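Local structure of FHA domain-containing protein FhaA (Mycobacterium tuberculosis, 3PO8) at residues L37-L47 / I85-I93. The protein regulates cell growth and peptidoglycan synthesis by binding MviN, and recognises phosphorylated MviN and PknB through its C-terminal FHA domain, the part in this chain, which binds phosphothreonine. Numbering follows the deposited sequence.
Sequences LPDTGVSRRHL and IRLGHSEII. With PO4 (phosphate ion), chain B.
The phosphate-binding loop 37-47 of the FHA beta sandwich packs on the hairpin 85-93, with Asp39 gripping the type II' turn from Leu87 to Ser90. CG of Asp39, anti to the backbone N (chi1 -176°), carries OD2 to the turn, where it meets two donors: its syn lone pair accepts the N-H of His89 (OD2 to N 2.7 Å), its anti lone pair the hydroxyl of Ser90 (OD2 to OG 2.8 Å). Gly41 and Gly88 meet there, their CA atoms 4.1 Å apart. A water joins Thr40 OG1 to His89 NE2. From strand 84-87, Leu87 reaches in against the loop: its CB lies over one face of the His46 ring, 4.0 Å from the centroid, while its CD1 meets Leu37 CD1 at 3.9 Å. Leu47 CD2 extends this apolar layer to Ile85 CG2. His46 ND1 accepts the N-H of Ser43 in the ring plane, nearly straight (170°), and NE2 is bonded to Gly66 O. Ser43 OG, Arg44 N and the Arg44 side chain bind a phosphate ion, probably from the crystallisation liquor, which Thr64 OG1 also bonds, consistent with the phosphothreonine site of FHA domains. Packed on Leu87, His46 probably helps, through Ser43 N, to place Ser43 OG, which donates to the phosphate.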
loop_
_atom_site.group_PDB
_atom_site.type_symbol
_atom_site.label_atom_id
_atom_site.label_comp_id
_atom_site.label_asym_id
_atom_site.label_seq_id
_atom_site.Cartn_x
_atom_site.Cartn_y
_atom_site.Cartn_z
ATOM N N LEU A 37 0.114 6.067 8.184
ATOM C CA LEU A 37 1.088 5.281 8.967
ATOM C C LEU A 37 1.883 6.178 9.922
ATOM O O LEU A 37 2.457 7.174 9.494
ATOM C CB LEU A 37 2.067 4.536 8.056
ATOM C CG LEU A 37 1.481 3.628 6.987
ATOM C CD1 LEU A 37 2.537 2.768 6.304
ATOM C CD2 LEU A 37 0.394 2.760 7.513
ATOM N N PRO A 38 1.974 5.774 11.201
ATOM C CA PRO A 38 2.701 6.502 12.221
ATOM C C PRO A 38 4.183 6.108 12.207
ATOM O O PRO A 38 4.663 5.380 13.072
ATOM C CB PRO A 38 2.010 6.054 13.493
ATOM C CG PRO A 38 1.664 4.684 13.225
ATOM C CD PRO A 38 1.205 4.682 11.814
ATOM N N ASP A 39 4.863 6.553 11.167
ATOM C CA ASP A 39 6.226 6.115 10.854
ATOM C C ASP A 39 6.931 7.299 10.245
ATOM O O ASP A 39 6.551 7.774 9.182
ATOM C CB ASP A 39 6.128 4.931 9.878
ATOM C CG ASP A 39 7.468 4.315 9.534
ATOM O OD1 ASP A 39 8.509 4.984 9.637
ATOM O OD2 ASP A 39 7.484 3.134 9.149
ATOM N N THR A 40 7.965 7.796 10.926
ATOM C CA THR A 40 8.650 8.995 10.464
ATOM C C THR A 40 9.497 8.742 9.222
ATOM O O THR A 40 9.936 9.685 8.568
ATOM C CB THR A 40 9.534 9.613 11.561
ATOM O OG1 THR A 40 10.457 8.628 12.041
ATOM C CG2 THR A 40 8.652 10.125 12.694
ATOM N N GLY A 41 9.697 7.471 8.889
ATOM C CA GLY A 41 10.423 7.128 7.675
ATOM C C GLY A 41 9.537 7.105 6.441
ATOM O O GLY A 41 10.040 6.958 5.335
ATOM N N VAL A 42 8.223 7.262 6.633
ATOM C CA VAL A 42 7.226 7.244 5.578
ATOM C C VAL A 42 6.896 8.690 5.225
ATOM O O VAL A 42 6.641 9.510 6.112
ATOM C CB VAL A 42 5.964 6.502 6.062
ATOM C CG1 VAL A 42 4.798 6.632 5.054
ATOM C CG2 VAL A 42 6.332 5.071 6.324
ATOM N N SER A 43 6.883 9.002 3.945
ATOM C CA SER A 43 6.615 10.365 3.480
ATOM C C SER A 43 5.147 10.724 3.722
ATOM O O SER A 43 4.309 9.849 3.921
ATOM C CB SER A 43 6.985 10.530 2.010
ATOM O OG SER A 43 8.380 10.469 1.870
ATOM N N ARG A 44 4.842 12.017 3.725
ATOM C CA ARG A 44 3.467 12.473 3.967
ATOM C C ARG A 44 2.517 11.811 2.954
ATOM O O ARG A 44 1.461 11.304 3.310
ATOM C CB ARG A 44 3.389 13.997 3.918
ATOM C CG ARG A 44 3.933 14.625 5.169
ATOM C CD ARG A 44 4.171 16.096 4.959
ATOM N NE ARG A 44 5.482 16.332 4.354
ATOM C CZ ARG A 44 5.866 17.485 3.809
ATOM N NH1 ARG A 44 5.042 18.532 3.776
ATOM N NH2 ARG A 44 7.086 17.598 3.290
ATOM N N ARG A 45 2.903 11.839 1.687
ATOM C CA ARG A 45 2.214 11.076 0.630
ATOM C C ARG A 45 3.281 10.193 0.007
ATOM O O ARG A 45 4.133 10.662 -0.742
ATOM C CB ARG A 45 1.619 12.021 -0.406
ATOM C CG ARG A 45 0.611 12.974 0.199
ATOM C CD ARG A 45 0.046 13.934 -0.858
ATOM N NE ARG A 45 -1.062 13.307 -1.566
ATOM C CZ ARG A 45 -1.733 13.844 -2.585
ATOM N NH1 ARG A 45 -1.419 15.047 -3.063
ATOM N NH2 ARG A 45 -2.730 13.165 -3.133
ATOM N N HIS A 46 3.288 8.919 0.381
ATOM C CA HIS A 46 4.422 8.057 0.094
ATOM C C HIS A 46 4.249 7.215 -1.147
ATOM O O HIS A 46 5.159 7.120 -1.979
ATOM C CB HIS A 46 4.716 7.172 1.293
ATOM C CG HIS A 46 6.028 6.460 1.219
ATOM N ND1 HIS A 46 7.086 6.791 2.034
ATOM C CD2 HIS A 46 6.431 5.397 0.486
ATOM C CE1 HIS A 46 8.100 5.986 1.778
ATOM N NE2 HIS A 46 7.731 5.129 0.838
ATOM N N LEU A 47 3.106 6.547 -1.251
ATOM C CA LEU A 47 2.798 5.791 -2.429
ATOM C C LEU A 47 1.318 5.861 -2.668
ATOM O O LEU A 47 0.554 6.193 -1.769
ATOM C CB LEU A 47 3.302 4.343 -2.340
ATOM C CG LEU A 47 2.701 3.474 -1.244
ATOM C CD1 LEU A 47 1.389 2.820 -1.701
ATOM C CD2 LEU A 47 3.656 2.356 -0.809
ATOM N N ILE A 85 4.683 -5.026 0.876
ATOM C CA ILE A 85 5.180 -3.661 0.623
ATOM C C ILE A 85 5.971 -3.176 1.823
ATOM O O ILE A 85 5.498 -3.289 2.938
ATOM C CB ILE A 85 4.018 -2.683 0.366
ATOM C CG1 ILE A 85 3.121 -3.189 -0.765
ATOM C CG2 ILE A 85 4.593 -1.282 0.081
ATOM C CD1 ILE A 85 1.759 -2.561 -0.705
ATOM N N ARG A 86 7.162 -2.634 1.614
ATOM C CA ARG A 86 7.927 -2.047 2.703
ATOM C C ARG A 86 8.202 -0.592 2.450
ATOM O O ARG A 86 8.576 -0.195 1.354
ATOM C CB ARG A 86 9.219 -2.796 2.933
ATOM C CG ARG A 86 8.960 -4.153 3.512
ATOM C CD ARG A 86 10.227 -4.972 3.685
ATOM N NE ARG A 86 9.901 -6.265 4.285
ATOM C CZ ARG A 86 9.541 -7.370 3.628
ATOM N NH1 ARG A 86 9.483 -7.407 2.301
ATOM N NH2 ARG A 86 9.247 -8.478 4.322
ATOM N N LEU A 87 7.955 0.193 3.476
ATOM C CA LEU A 87 8.143 1.627 3.414
ATOM C C LEU A 87 8.438 2.084 4.805
ATOM O O LEU A 87 7.809 1.638 5.761
ATOM C CB LEU A 87 6.891 2.320 2.866
ATOM C CG LEU A 87 5.575 2.281 3.634
ATOM C CD1 LEU A 87 4.586 3.265 2.997
ATOM C CD2 LEU A 87 4.942 0.887 3.703
ATOM N N GLY A 88 9.402 2.973 4.938
ATOM C CA GLY A 88 9.897 3.326 6.248
ATOM C C GLY A 88 10.285 2.094 7.034
ATOM O O GLY A 88 11.058 1.261 6.565
ATOM N N HIS A 89 9.730 1.988 8.237
ATOM C CA HIS A 89 9.931 0.872 9.122
ATOM C C HIS A 89 8.726 -0.059 9.085
ATOM O O HIS A 89 8.605 -0.974 9.907
ATOM C CB HIS A 89 10.134 1.399 10.557
ATOM C CG HIS A 89 11.108 2.539 10.657
ATOM N ND1 HIS A 89 12.450 2.350 10.904
ATOM C CD2 HIS A 89 10.936 3.877 10.531
ATOM C CE1 HIS A 89 13.061 3.523 10.934
ATOM N NE2 HIS A 89 12.163 4.465 10.708
ATOM N N SER A 90 7.836 0.159 8.119
ATOM C CA SER A 90 6.560 -0.519 8.068
ATOM C C SER A 90 6.522 -1.602 6.989
ATOM O O SER A 90 7.213 -1.510 5.962
ATOM C CB SER A 90 5.443 0.486 7.780
ATOM O OG SER A 90 5.324 1.465 8.796
ATOM N N GLU A 91 5.679 -2.605 7.210
ATOM C CA GLU A 91 5.480 -3.708 6.276
ATOM C C GLU A 91 3.998 -3.907 6.110
ATOM O O GLU A 91 3.273 -4.009 7.091
ATOM C CB GLU A 91 6.113 -5.005 6.798
ATOM C CG GLU A 91 7.579 -4.885 7.151
ATOM C CD GLU A 91 8.233 -6.249 7.367
ATOM O OE1 GLU A 91 7.493 -7.255 7.516
ATOM O OE2 GLU A 91 9.484 -6.313 7.389
ATOM N N ILE A 92 3.552 -3.962 4.858
ATOM C CA ILE A 92 2.148 -4.152 4.534
ATOM C C ILE A 92 1.960 -5.390 3.681
ATOM O O ILE A 92 2.584 -5.527 2.631
ATOM C CB ILE A 92 1.617 -2.949 3.788
ATOM C CG1 ILE A 92 1.610 -1.732 4.712
ATOM C CG2 ILE A 92 0.221 -3.224 3.244
ATOM C CD1 ILE A 92 1.322 -0.411 4.030
ATOM N N ILE A 93 1.097 -6.288 4.124
ATOM C CA ILE A 93 0.772 -7.505 3.392
ATOM C C ILE A 93 -0.462 -7.272 2.535
ATOM O O ILE A 93 -1.493 -6.799 3.020
ATOM C CB ILE A 93 0.492 -8.683 4.359
ATOM C CG1 ILE A 93 1.683 -8.871 5.322
ATOM C CG2 ILE A 93 0.227 -9.965 3.587
ATOM C CD1 ILE A 93 1.392 -9.720 6.541
HETATM P P PO4 B . 8.349 13.854 2.817
HETATM O O1 PO4 B . 8.101 14.139 1.353
HETATM O O2 PO4 B . 9.083 15.070 3.371
HETATM O O3 PO4 B . 6.998 13.735 3.473
HETATM O O4 PO4 B . 9.232 12.648 2.989
HETATM O O HOH W 1 12.744 7.565 10.567
#